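Local structure of major Capsid Protein VP1 (Chimpanzee polyomavirus Bob, 6Y9I) at residues G146-A151 with I164-I169; K186-L191 with P206-N211. The protein builds the outer shell of the polyomavirus capsid as pentamers and, as in related VP1 proteins, probably recognises glycan receptors on host cells. All blocks are in the same frame, centred on the assembly; numbering follows the deposited sequence.

Interaction 1: residues G146-A151 with I164-I169; sequences GIESNA and IHPNDI
Three residues of the chain leaving strand 142-146 meet the ring of Pro166. The van der Waals part is carried by that ring: CG lies 3.7 Å from Gly146 CA and 3.6 Å from Ile147 O, so one corner of the proline rests against the backbone where the strand ends. With no side chain on Gly146, the two backbones approach to 5.0 Å between the CA atoms of Gly146 and Pro166.

The polar part runs through Glu148. Its CG stands beside the backbone N (chi1 -64°), and the bend at chi2, -72°, turns the carboxylate to the proline, where OE2 comes within 3.3 Å of Pro166 CD. A water continues the approach: it donates to Glu148 OE2 at 2.8 Å and accepts from Asn167 N at 2.9 Å, linking the carboxylate to an amide of the first turn of helix 166-170. The other oxygen, OE1, is hydrogen-bonded to Tyr155 OH.

Within 164-169, His165 N donates to Asp168 OD2 at 2.9 Å with an N-H...O angle of 167°, meeting the oxygen from above the carboxylate plane. His165 ND1 bonds Glu201, and its ring stacks on Tyr155.

The 146-151 segment also meets a second subunit, where Ile147 packs on its Leu277. The contact joins the end of strand 142-146 to the start of helix 166-170 by proline packing and one water bridge, within the long connection between strands 142-146 and 188-191 of the VP1 beta-sandwich (jelly-roll) protein.

Interaction 2: residues K186-L191 with P206-N211; sequences KAKARL and PSRNEN
The guanidinium of Arg208 has Lys188 CD over the centre of one face, 3.5 Å from CZ. Lys188 CD is also nearly equidistant from the three nitrogens of Arg208, 3.6 Å from NH1 at the closest, which is the signature of a CH group seated on the flat group and not at its edge. Arg208 reaches this place as an extended chain from CG to NE, chi2 177°, and its side chain also touches Asp143 of strand 142-146.

Beyond CD the lysine bends at chi4 (-77°), and this turn carries the ammonium past the guanidinium toward Ser207. There NZ makes a weak hydrogen bond to Ser207 OG at 3.4 Å. Its firmer partners are Gln145 OE1 and the carboxylate of Asp205, with which it forms a salt bridge; the other carboxylate oxygen of Asp205 takes part in a hydrogen bond with Ser207 OG. One aspartate thus ties the lysine and the serine together.

Two cationic side chains therefore meet through carbon, not charge: Lys188 NZ stays 4.8 Å from Arg208 NE while its methylene covers the guanidinium face. The like charges would still disfavour the pairing somewhat, an effect that Asp205 probably offsets at the lysine and that the partly solvent-exposed setting should weaken further.

How the interactions relate
Interactions 1 and 2 have centres 15 Å apart and are joined directly through the small sheet in which strand 142-146 pairs with strand 188-191. Gly146 N lies 2.8 Å from Ala187 O, a probable hydrogen bond between their segments. Ile169, on helix 166-170, adds packing: its CG2 is 3.3 Å from Lys186 O, and its CD1 is 3.8 Å from Ala189 CB. Along the chain the two contacts follow in series, one buried and the other at the surface, yet both touch the second subunit. A magnesium ion lies about 5 Å from the side chain of Ser207; the side chain of Ile147 is about 10 Å from a bound magnesium ion.

Interaction 1: residues G146-A151 with I164-I169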
# COMPACT_ATOMS: atom_id res chain seq x y z
N GLY A 146 -4.36 -8.28 28.74
CA GLY A 146 -5.11 -9.45 28.32
C GLY A 146 -6.43 -9.08 27.70
O GLY A 146 -6.99 -8.03 28.03
N ILE A 147 -6.85 -9.94 26.79
CA ILE A 147 -8.17 -9.90 26.13
C ILE A 147 -8.50 -11.33 25.67
O ILE A 147 -7.60 -12.22 25.68
CB ILE A 147 -8.08 -8.90 24.97
CG1 ILE A 147 -9.46 -8.42 24.52
CG2 ILE A 147 -7.29 -9.50 23.82
CD1 ILE A 147 -9.41 -7.52 23.34
N GLU A 148 -9.76 -11.56 25.34
CA GLU A 148 -10.23 -12.80 24.68
C GLU A 148 -11.07 -12.36 23.48
O GLU A 148 -11.87 -11.41 23.67
CB GLU A 148 -11.07 -13.67 25.63
CG GLU A 148 -10.30 -14.20 26.82
CD GLU A 148 -9.32 -15.29 26.46
OE1 GLU A 148 -9.52 -15.96 25.41
OE2 GLU A 148 -8.38 -15.49 27.24
N SER A 149 -10.91 -13.01 22.33
CA SER A 149 -11.87 -12.89 21.19
C SER A 149 -13.19 -13.57 21.60
O SER A 149 -14.26 -12.99 21.34
CB SER A 149 -11.26 -13.47 19.95
OG SER A 149 -10.67 -14.73 20.24
N ASN A 150 -13.11 -14.72 22.27
CA ASN A 150 -14.28 -15.48 22.81
C ASN A 150 -14.03 -15.75 24.30
O ASN A 150 -13.23 -16.64 24.63
CB ASN A 150 -14.56 -16.79 22.08
CG ASN A 150 -14.84 -16.67 20.60
OD1 ASN A 150 -14.31 -17.46 19.81
ND2 ASN A 150 -15.69 -15.73 20.22
N ALA A 151 -14.67 -14.98 25.18
CA ALA A 151 -14.38 -15.06 26.62
C ALA A 151 -14.58 -16.51 27.12
O ALA A 151 -13.85 -16.89 28.05
CB ALA A 151 -15.22 -14.07 27.38
N ILE A 164 -0.27 -19.03 30.28
CA ILE A 164 -1.12 -18.24 31.19
C ILE A 164 -2.15 -17.52 30.34
O ILE A 164 -1.80 -17.02 29.25
CB ILE A 164 -0.30 -17.27 32.06
CG1 ILE A 164 -1.19 -16.52 33.04
CG2 ILE A 164 0.53 -16.32 31.22
CD1 ILE A 164 -0.48 -16.17 34.33
N HIS A 165 -3.38 -17.48 30.83
CA HIS A 165 -4.54 -16.81 30.20
C HIS A 165 -4.93 -15.61 31.04
O HIS A 165 -4.70 -15.58 32.25
CB HIS A 165 -5.67 -17.83 30.02
CG HIS A 165 -5.19 -19.09 29.40
ND1 HIS A 165 -4.73 -19.14 28.10
CD2 HIS A 165 -5.05 -20.34 29.90
CE1 HIS A 165 -4.34 -20.36 27.81
NE2 HIS A 165 -4.52 -21.12 28.90
N PRO A 166 -5.53 -14.58 30.42
CA PRO A 166 -5.96 -13.41 31.17
C PRO A 166 -6.83 -13.70 32.40
O PRO A 166 -6.62 -13.03 33.38
CB PRO A 166 -6.75 -12.62 30.12
CG PRO A 166 -6.06 -12.97 28.82
CD PRO A 166 -5.72 -14.43 28.97
N ASN A 167 -7.76 -14.66 32.34
CA ASN A 167 -8.65 -14.95 33.49
C ASN A 167 -7.91 -15.65 34.65
O ASN A 167 -8.42 -15.51 35.78
CB ASN A 167 -9.93 -15.69 33.14
CG ASN A 167 -11.00 -15.30 34.13
OD1 ASN A 167 -11.07 -14.14 34.53
ND2 ASN A 167 -11.79 -16.26 34.57
N ASP A 168 -6.78 -16.31 34.39
CA ASP A 168 -5.84 -16.84 35.41
C ASP A 168 -5.43 -15.66 36.29
O ASP A 168 -5.26 -15.86 37.47
CB ASP A 168 -4.59 -17.51 34.81
CG ASP A 168 -4.84 -18.79 34.03
OD1 ASP A 168 -5.88 -19.43 34.26
OD2 ASP A 168 -3.99 -19.17 33.16
N ILE A 169 -5.31 -14.47 35.73
CA ILE A 169 -4.92 -13.27 36.52
C ILE A 169 -6.18 -12.58 37.01
O ILE A 169 -6.26 -12.31 38.20
CB ILE A 169 -3.98 -12.36 35.72
CG1 ILE A 169 -2.65 -13.07 35.55
CG2 ILE A 169 -3.83 -11.01 36.40
CD1 ILE A 169 -2.04 -12.90 34.21
O HOH W 1 -8.70 -16.10 29.96

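Interaction 2: residues K186-L191 with P206-N211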
# COMPACT_ATOMS: atom_id res chain seq x y z
N LYS A 186 -7.66 -5.52 35.40
CA LYS A 186 -6.96 -6.52 36.25
C LYS A 186 -6.17 -7.52 35.39
O LYS A 186 -5.22 -8.10 35.93
CB LYS A 186 -7.94 -7.23 37.18
CG LYS A 186 -7.28 -7.87 38.38
N ALA A 187 -6.49 -7.70 34.10
CA ALA A 187 -5.83 -8.72 33.27
C ALA A 187 -4.51 -8.15 32.72
O ALA A 187 -4.44 -7.76 31.53
CB ALA A 187 -6.78 -9.20 32.18
N LYS A 188 -3.51 -8.05 33.60
CA LYS A 188 -2.17 -7.47 33.30
C LYS A 188 -1.10 -8.46 33.75
O LYS A 188 -1.26 -9.14 34.77
CB LYS A 188 -2.03 -6.10 33.96
CG LYS A 188 -2.84 -5.00 33.27
CD LYS A 188 -2.53 -3.59 33.76
CE LYS A 188 -3.66 -2.61 33.57
NZ LYS A 188 -3.79 -2.16 32.17
N ALA A 189 -0.03 -8.56 32.97
CA ALA A 189 1.11 -9.42 33.29
C ALA A 189 2.37 -8.84 32.68
O ALA A 189 2.30 -7.96 31.80
CB ALA A 189 0.86 -10.84 32.83
N ARG A 190 3.50 -9.39 33.10
CA ARG A 190 4.81 -9.03 32.54
C ARG A 190 5.31 -10.22 31.74
O ARG A 190 5.12 -11.37 32.19
CB ARG A 190 5.73 -8.64 33.68
CG ARG A 190 5.45 -7.23 34.17
CD ARG A 190 6.70 -6.55 34.67
NE ARG A 190 6.68 -5.16 34.27
CZ ARG A 190 7.65 -4.31 34.52
NH1 ARG A 190 8.73 -4.71 35.18
NH2 ARG A 190 7.52 -3.07 34.10
N LEU A 191 5.94 -9.93 30.62
CA LEU A 191 6.46 -10.96 29.70
C LEU A 191 7.81 -11.43 30.25
O LEU A 191 8.88 -10.92 29.82
CB LEU A 191 6.57 -10.36 28.30
CG LEU A 191 7.14 -11.30 27.24
CD1 LEU A 191 6.45 -12.66 27.27
CD2 LEU A 191 7.00 -10.68 25.87
N PRO A 206 -0.21 -0.34 26.49
CA PRO A 206 0.26 1.02 26.21
C PRO A 206 0.13 1.93 27.45
O PRO A 206 0.71 3.00 27.40
CB PRO A 206 -0.67 1.43 25.06
CG PRO A 206 -1.96 0.74 25.41
CD PRO A 206 -1.51 -0.62 25.86
N SER A 207 -0.57 1.49 28.50
CA SER A 207 -0.77 2.19 29.80
C SER A 207 0.47 1.99 30.68
O SER A 207 0.63 2.71 31.66
CB SER A 207 -2.07 1.71 30.50
OG SER A 207 -1.86 0.51 31.26
N ARG A 208 1.36 1.06 30.33
CA ARG A 208 2.63 0.88 31.07
C ARG A 208 3.80 0.97 30.08
O ARG A 208 3.76 1.90 29.27
CB ARG A 208 2.52 -0.39 31.91
CG ARG A 208 1.47 -0.24 32.98
CD ARG A 208 1.28 -1.49 33.78
NE ARG A 208 0.21 -1.27 34.75
CZ ARG A 208 -0.07 -2.12 35.73
NH1 ARG A 208 -1.05 -1.88 36.58
NH2 ARG A 208 0.62 -3.24 35.84
N ASN A 209 4.81 0.12 30.19
CA ASN A 209 5.93 0.09 29.23
C ASN A 209 6.61 1.45 29.14
O ASN A 209 7.05 1.83 28.03
CB ASN A 209 5.40 -0.40 27.88
CG ASN A 209 5.29 -1.91 27.91
OD1 ASN A 209 6.20 -2.56 28.43
ND2 ASN A 209 4.17 -2.46 27.45
N GLU A 210 6.69 2.18 30.25
CA GLU A 210 7.37 3.50 30.28
C GLU A 210 8.87 3.29 30.00
O GLU A 210 9.49 4.20 29.50
CB GLU A 210 7.15 4.20 31.62
CG GLU A 210 5.72 4.62 31.85
N ASN A 211 9.41 2.11 30.27
CA ASN A 211 10.86 1.80 30.17
C ASN A 211 11.11 0.72 29.12
O ASN A 211 12.12 0.06 29.23
CB ASN A 211 11.41 1.38 31.54
CG ASN A 211 12.92 1.43 31.61
OD1 ASN A 211 13.54 2.35 31.06
ND2 ASN A 211 13.51 0.44 32.26